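Local coordinates for Ceg4 (Legionella pneumophila subsp. pneumophila, PDB 6AOK), which acts as a magnesium-binding HAD-like phosphotyrosine phosphatase, a Legionella effector that attenuates activation of eukaryotic MAPK pathways, here represented by its N-terminal phosphatase region, at residues V13-D18 with Y163-S168; D167-Y172 with G191-P196. All blocks are in the same frame, centred on the assembly; numbering follows the deposited sequence.

Contact 1. Residues V13-D18 with Y163-S168; sequences VIIFTD and YILDDS. With MG (magnesium ion), chain B.
Tyr163 N donates to Ile14 O and so opens the backbone ladder that joins two parallel neighbouring strands. Phe16 N to Tyr163 O, at 2.8 Å, Leu165 N to Phe16 O and Asp18 N to Leu165 O continue it, the last almost straight at the hydrogen (177°). Ile164 CA adds a C-H...O contact to Phe16 O.

Apolar contacts gather on the face that carries Ile15, Thr17, Tyr163 and Leu165. Ile15 sets CG1 against Tyr163 CB and CG2 against Leu165 CD1 (4.0 Å). Val13 CG1, anti to its backbone N (chi1 -178°), rests 3.9 Å from Tyr163 CD1, near the ring's CD1-CE1 side. Thr17 lays OG1 and CB against CB and CD1 of Leu165, and its hydroxyl donates to Asp18 O. Helix 201-211 covers this face.

Beyond the ladder the contacts turn polar. The carboxylates of Asp18 and Asp166 are stacked, their planes only 4° apart, with Asp18 CB 3.5 Å from Asp166 CG. Lys144 forms salt bridges with both, through Asp18 OD1 and Asp166 OD2. Asp166 OD1 also accepts from Ser168 N in an Asx turn and from a magnesium-bound water. Asp18 OD2 and Asp167 OD1 bind magnesium at 2.0 and 2.1 Å; their 2.8 Å separation is that of two ligands sharing a metal. Three waters and the backbone O of Asp20 complete the shell. Acidic loops following adjacent parallel strands, gathered round one magnesium ion, are characteristic of the active site of the HAD-like Rossmannoid fold.

Contact 2. Residues D167-Y172 with G191-P196; sequences DSPTDY and GYRKNP. With MG (magnesium ion), chain B.
Arg193 sets its CB over one face of the Tyr172 ring, 4.0 Å from the ring centroid and only 14° off the normal, a CH-pi contact offset toward the rim. The pair ties helix 169-180 to strand 189-192 and the residues after it, within a beta-alpha-beta unit of the HAD-like domain. Arg193 CG sits farther back along the tyrosine, 3.6 Å from both CB and CG of Tyr172. At the other end of the ring, OH comes 3.2 Å from Gly191 CA.

The arginine chain is bent at chi2 (-60°), which places CD, and at chi3, which places NE; CD lies near Asp167 O. The guanidinium stands steeply to the tyrosine plane and takes Pro169 CG over one face. Its NH2 donates to Asp167 O at 3.1 Å, from above the carbonyl plane, and also to Asn195 OD1. A water donates to both of these acceptors, so one small network links the helix entrance to residues 193-195. Ser168 OG caps the helix by accepting from Asp171 N and donates in turn to Asp171 OD2.

Around Asp167 the packing is close: Lys194 O, buried without a polar partner in the model, receives a C-H...O contact from Asp167 CA. Pro196 crosses the aspartate at about a right angle, placing CG 3.7 Å from Asp167 OD2.

The two contacts illustrate how a metal site can be assembled along successive neighbours of one parallel sheet. Their centres lie about 9 Å apart, and they share Asp167 and Ser168, where strand 161-165 gives way to helix 169-180. Strand 161-165 is the common member: contact 1 pairs it with strand 13-17, whereas Tyr192 of contact 2 joins it from the other neighbouring strand, with probable hydrogen bonds from Tyr192 N to Ile164 O (2.7 Å) and from Asp166 N to Tyr192 O (3.1 Å). Contact 1 contributes two magnesium ligands; contact 2 packs Arg193, Lys194 and Pro196 against one of them, Asp167. Asp166 OD2 also packs against Asp171 CB, placing the Asp166 carboxylate beside the capped helix.

Contact 1. Residues V13-D18 with Y163-S168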
loop_
_atom_site.group_PDB
_atom_site.type_symbol
_atom_site.label_atom_id
_atom_site.label_comp_id
_atom_site.label_asym_id
_atom_site.label_seq_id
_atom_site.Cartn_x
_atom_site.Cartn_y
_atom_site.Cartn_z
ATOM N N VAL A 13 -5.244 14.081 5.061
ATOM C CA VAL A 13 -4.504 12.952 5.616
ATOM C C VAL A 13 -3.552 12.462 4.549
ATOM O O VAL A 13 -3.904 12.409 3.357
ATOM C CB VAL A 13 -5.433 11.806 6.061
ATOM C CG1 VAL A 13 -4.660 10.698 6.656
ATOM C CG2 VAL A 13 -6.513 12.318 7.010
ATOM N N ILE A 14 -2.347 12.117 4.973
ATOM C CA ILE A 14 -1.363 11.495 4.100
ATOM C C ILE A 14 -0.984 10.174 4.732
ATOM O O ILE A 14 -0.744 10.115 5.929
ATOM C CB ILE A 14 -0.112 12.364 3.909
ATOM C CG1 ILE A 14 -0.526 13.715 3.353
ATOM C CG2 ILE A 14 0.939 11.614 2.948
ATOM C CD1 ILE A 14 0.573 14.743 3.462
ATOM N N ILE A 15 -0.961 9.122 3.929
ATOM C CA ILE A 15 -0.588 7.800 4.383
ATOM C C ILE A 15 0.730 7.427 3.721
ATOM O O ILE A 15 0.867 7.524 2.498
ATOM C CB ILE A 15 -1.688 6.774 4.057
ATOM C CG1 ILE A 15 -2.970 7.149 4.795
ATOM C CG2 ILE A 15 -1.223 5.354 4.442
ATOM C CD1 ILE A 15 -4.130 6.435 4.260
ATOM N N PHE A 16 1.666 6.934 4.516
ATOM C CA PHE A 16 2.852 6.283 3.989
ATOM C C PHE A 16 2.787 4.882 4.533
ATOM O O PHE A 16 3.024 4.694 5.734
ATOM C CB PHE A 16 4.139 6.975 4.448
ATOM C CG PHE A 16 4.316 8.332 3.852
ATOM C CD1 PHE A 16 4.008 9.476 4.589
ATOM C CD2 PHE A 16 4.737 8.472 2.561
ATOM C CE1 PHE A 16 4.174 10.733 4.032
ATOM C CE2 PHE A 16 4.837 9.704 1.982
ATOM C CZ PHE A 16 4.552 10.841 2.732
ATOM N N THR A 17 2.508 3.899 3.659
ATOM C CA THR A 17 2.345 2.533 4.135
ATOM C C THR A 17 3.251 1.610 3.327
ATOM O O THR A 17 3.382 1.746 2.104
ATOM C CB THR A 17 0.876 2.070 4.037
ATOM O OG1 THR A 17 0.775 0.740 4.528
ATOM C CG2 THR A 17 0.410 2.081 2.606
ATOM N N ASP A 18 3.904 0.702 4.023
ATOM C CA ASP A 18 4.551 -0.440 3.396
ATOM C C ASP A 18 3.504 -1.324 2.693
ATOM O O ASP A 18 2.297 -1.214 2.940
ATOM C CB ASP A 18 5.309 -1.227 4.489
ATOM C CG ASP A 18 6.058 -2.427 3.934
ATOM O OD1 ASP A 18 6.750 -2.289 2.882
ATOM O OD2 ASP A 18 5.959 -3.499 4.568
ATOM N N TYR A 163 -0.154 9.070 8.531
ATOM C CA TYR A 163 -0.048 7.661 8.938
ATOM C C TYR A 163 1.257 7.066 8.424
ATOM O O TYR A 163 1.647 7.315 7.272
ATOM C CB TYR A 163 -1.189 6.831 8.366
ATOM C CG TYR A 163 -2.416 6.953 9.221
ATOM C CD1 TYR A 163 -3.193 8.086 9.167
ATOM C CD2 TYR A 163 -2.785 5.946 10.077
ATOM C CE1 TYR A 163 -4.308 8.200 9.944
ATOM C CE2 TYR A 163 -3.884 6.056 10.862
ATOM C CZ TYR A 163 -4.663 7.196 10.794
ATOM O OH TYR A 163 -5.795 7.341 11.609
ATOM N N ILE A 164 1.925 6.284 9.279
ATOM C CA ILE A 164 3.131 5.541 8.911
ATOM C C ILE A 164 2.948 4.102 9.354
ATOM O O ILE A 164 2.757 3.851 10.546
ATOM C CB ILE A 164 4.394 6.111 9.556
ATOM C CG1 ILE A 164 4.451 7.625 9.316
ATOM C CG2 ILE A 164 5.621 5.389 8.978
ATOM C CD1 ILE A 164 5.441 8.381 10.274
ATOM N N LEU A 165 2.992 3.165 8.396
ATOM C CA LEU A 165 2.742 1.757 8.690
ATOM C C LEU A 165 3.858 0.949 8.086
ATOM O O LEU A 165 4.117 1.071 6.879
ATOM C CB LEU A 165 1.405 1.285 8.112
ATOM C CG LEU A 165 0.261 2.107 8.686
ATOM C CD1 LEU A 165 -0.207 3.061 7.613
ATOM C CD2 LEU A 165 -0.885 1.247 9.206
ATOM N N ASP A 166 4.522 0.130 8.897
ATOM C CA ASP A 166 5.564 -0.740 8.327
ATOM C C ASP A 166 5.846 -1.887 9.289
ATOM O O ASP A 166 5.932 -1.682 10.505
ATOM C CB ASP A 166 6.858 0.047 8.033
ATOM C CG ASP A 166 7.700 -0.580 6.932
ATOM O OD1 ASP A 166 7.931 -1.809 6.997
ATOM O OD2 ASP A 166 8.161 0.158 5.999
ATOM N N ASP A 167 5.994 -3.097 8.743
ATOM C CA ASP A 167 6.371 -4.190 9.625
ATOM C C ASP A 167 7.873 -4.280 9.872
ATOM O O ASP A 167 8.278 -5.014 10.769
ATOM C CB ASP A 167 5.857 -5.562 9.092
ATOM C CG ASP A 167 6.480 -5.946 7.729
ATOM O OD1 ASP A 167 6.403 -5.141 6.765
ATOM O OD2 ASP A 167 7.086 -7.042 7.598
ATOM N N SER A 168 8.691 -3.592 9.107
ATOM C CA SER A 168 10.122 -3.617 9.327
ATOM C C SER A 168 10.528 -2.465 10.245
ATOM O O SER A 168 10.345 -1.311 9.875
ATOM C CB SER A 168 10.851 -3.491 7.987
ATOM O OG SER A 168 12.141 -2.937 8.178
HETATM MG MG MG B . 7.048 -5.142 4.768
HETATM O O HOH W 1 8.084 -5.045 3.006
HETATM O O HOH W 2 8.592 -3.891 5.458
HETATM O O HOH W 3 8.043 -6.926 5.307
#

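Contact 2. Residues D167-Y172 with G191-P196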
loop_
_atom_site.group_PDB
_atom_site.type_symbol
_atom_site.label_atom_id
_atom_site.label_comp_id
_atom_site.label_asym_id
_atom_site.label_seq_id
_atom_site.Cartn_x
_atom_site.Cartn_y
_atom_site.Cartn_z
ATOM N N ASP A 167 5.994 -3.097 8.743
ATOM C CA ASP A 167 6.371 -4.190 9.625
ATOM C C ASP A 167 7.873 -4.280 9.872
ATOM O O ASP A 167 8.278 -5.014 10.769
ATOM C CB ASP A 167 5.857 -5.562 9.092
ATOM C CG ASP A 167 6.480 -5.946 7.729
ATOM O OD1 ASP A 167 6.403 -5.141 6.765
ATOM O OD2 ASP A 167 7.086 -7.042 7.598
ATOM N N SER A 168 8.691 -3.592 9.107
ATOM C CA SER A 168 10.122 -3.617 9.327
ATOM C C SER A 168 10.528 -2.465 10.245
ATOM O O SER A 168 10.345 -1.311 9.875
ATOM C CB SER A 168 10.851 -3.491 7.987
ATOM O OG SER A 168 12.141 -2.937 8.178
ATOM N N PRO A 169 11.129 -2.717 11.401
ATOM C CA PRO A 169 11.526 -1.577 12.275
ATOM C C PRO A 169 12.475 -0.576 11.623
ATOM O O PRO A 169 12.337 0.639 11.828
ATOM C CB PRO A 169 12.200 -2.281 13.460
ATOM C CG PRO A 169 11.606 -3.639 13.473
ATOM C CD PRO A 169 11.358 -4.020 12.025
ATOM N N THR A 170 13.472 -1.056 10.865
ATOM C CA THR A 170 14.418 -0.144 10.215
ATOM C C THR A 170 13.714 0.765 9.218
ATOM O O THR A 170 13.968 1.990 9.147
ATOM C CB THR A 170 15.520 -0.960 9.508
ATOM O OG1 THR A 170 16.261 -1.695 10.479
ATOM C CG2 THR A 170 16.479 -0.051 8.791
ATOM N N ASP A 171 12.846 0.189 8.401
ATOM C CA ASP A 171 12.165 0.990 7.387
ATOM C C ASP A 171 11.136 1.926 8.019
ATOM O O ASP A 171 11.022 3.099 7.620
ATOM C CB ASP A 171 11.529 0.080 6.341
ATOM C CG ASP A 171 12.586 -0.647 5.480
ATOM O OD1 ASP A 171 13.440 0.021 4.881
ATOM O OD2 ASP A 171 12.551 -1.887 5.399
ATOM N N TYR A 172 10.427 1.452 9.051
ATOM C CA TYR A 172 9.542 2.332 9.813
ATOM C C TYR A 172 10.299 3.558 10.324
ATOM O O TYR A 172 9.871 4.716 10.134
ATOM C CB TYR A 172 8.945 1.553 10.999
ATOM C CG TYR A 172 8.072 2.434 11.875
ATOM C CD1 TYR A 172 6.721 2.593 11.605
ATOM C CD2 TYR A 172 8.606 3.122 12.941
ATOM C CE1 TYR A 172 5.938 3.397 12.391
ATOM C CE2 TYR A 172 7.829 3.910 13.744
ATOM C CZ TYR A 172 6.484 4.030 13.463
ATOM O OH TYR A 172 5.707 4.854 14.255
ATOM N N GLY A 191 1.666 6.376 13.945
ATOM C CA GLY A 191 2.664 5.430 13.475
ATOM C C GLY A 191 2.352 4.053 14.017
ATOM O O GLY A 191 2.066 3.883 15.206
ATOM N N TYR A 192 2.410 3.053 13.134
ATOM C CA TYR A 192 2.167 1.675 13.525
ATOM C C TYR A 192 3.285 0.808 12.972
ATOM O O TYR A 192 3.458 0.698 11.753
ATOM C CB TYR A 192 0.810 1.186 13.009
ATOM C CG TYR A 192 -0.301 2.063 13.477
ATOM C CD1 TYR A 192 -0.850 1.909 14.755
ATOM C CD2 TYR A 192 -0.755 3.104 12.672
ATOM C CE1 TYR A 192 -1.836 2.721 15.205
ATOM C CE2 TYR A 192 -1.777 3.953 13.126
ATOM C CZ TYR A 192 -2.304 3.728 14.386
ATOM O OH TYR A 192 -3.282 4.537 14.848
ATOM N N ARG A 193 3.985 0.164 13.864
ATOM C CA ARG A 193 5.043 -0.786 13.551
ATOM C C ARG A 193 4.550 -2.095 14.155
ATOM O O ARG A 193 4.673 -2.320 15.358
ATOM C CB ARG A 193 6.363 -0.362 14.191
ATOM C CG ARG A 193 7.597 -0.805 13.423
ATOM C CD ARG A 193 7.651 -2.318 13.290
ATOM N NE ARG A 193 7.793 -2.977 14.585
ATOM C CZ ARG A 193 7.726 -4.291 14.766
ATOM N NH1 ARG A 193 7.866 -4.804 15.981
ATOM N NH2 ARG A 193 7.519 -5.096 13.732
ATOM N N LYS A 194 3.994 -2.960 13.310
ATOM C CA LYS A 194 3.394 -4.205 13.755
ATOM C C LYS A 194 4.019 -5.355 12.969
ATOM O O LYS A 194 4.558 -5.159 11.878
ATOM C CB LYS A 194 1.859 -4.193 13.563
ATOM C CG LYS A 194 1.156 -3.007 14.165
ATOM C CD LYS A 194 1.418 -2.973 15.627
ATOM C CE LYS A 194 0.457 -2.044 16.327
ATOM N NZ LYS A 194 0.674 -2.092 17.816
ATOM N N ASN A 195 3.933 -6.560 13.519
ATOM C CA ASN A 195 4.271 -7.754 12.755
ATOM C C ASN A 195 3.169 -8.062 11.716
ATOM O O ASN A 195 2.034 -7.598 11.852
ATOM C CB ASN A 195 4.473 -8.937 13.717
ATOM C CG ASN A 195 5.614 -8.685 14.688
ATOM O OD1 ASN A 195 6.639 -8.094 14.332
ATOM N ND2 ASN A 195 5.427 -9.088 15.928
ATOM N N PRO A 196 3.499 -8.809 10.651
ATOM C CA PRO A 196 2.494 -9.127 9.620
ATOM C C PRO A 196 1.262 -9.760 10.229
ATOM O O PRO A 196 1.357 -10.534 11.182
ATOM C CB PRO A 196 3.226 -10.103 8.695
ATOM C CG PRO A 196 4.698 -9.653 8.794
ATOM C CD PRO A 196 4.868 -9.204 10.251
HETATM MG MG MG B . 7.048 -5.142 4.768
HETATM O O HOH W 4 8.257 -7.592 11.501
HETATM O O HOH W 3 8.043 -6.926 5.307
HETATM O O HOH W 1 8.084 -5.045 3.006
HETATM O O HOH W 2 8.592 -3.891 5.458
#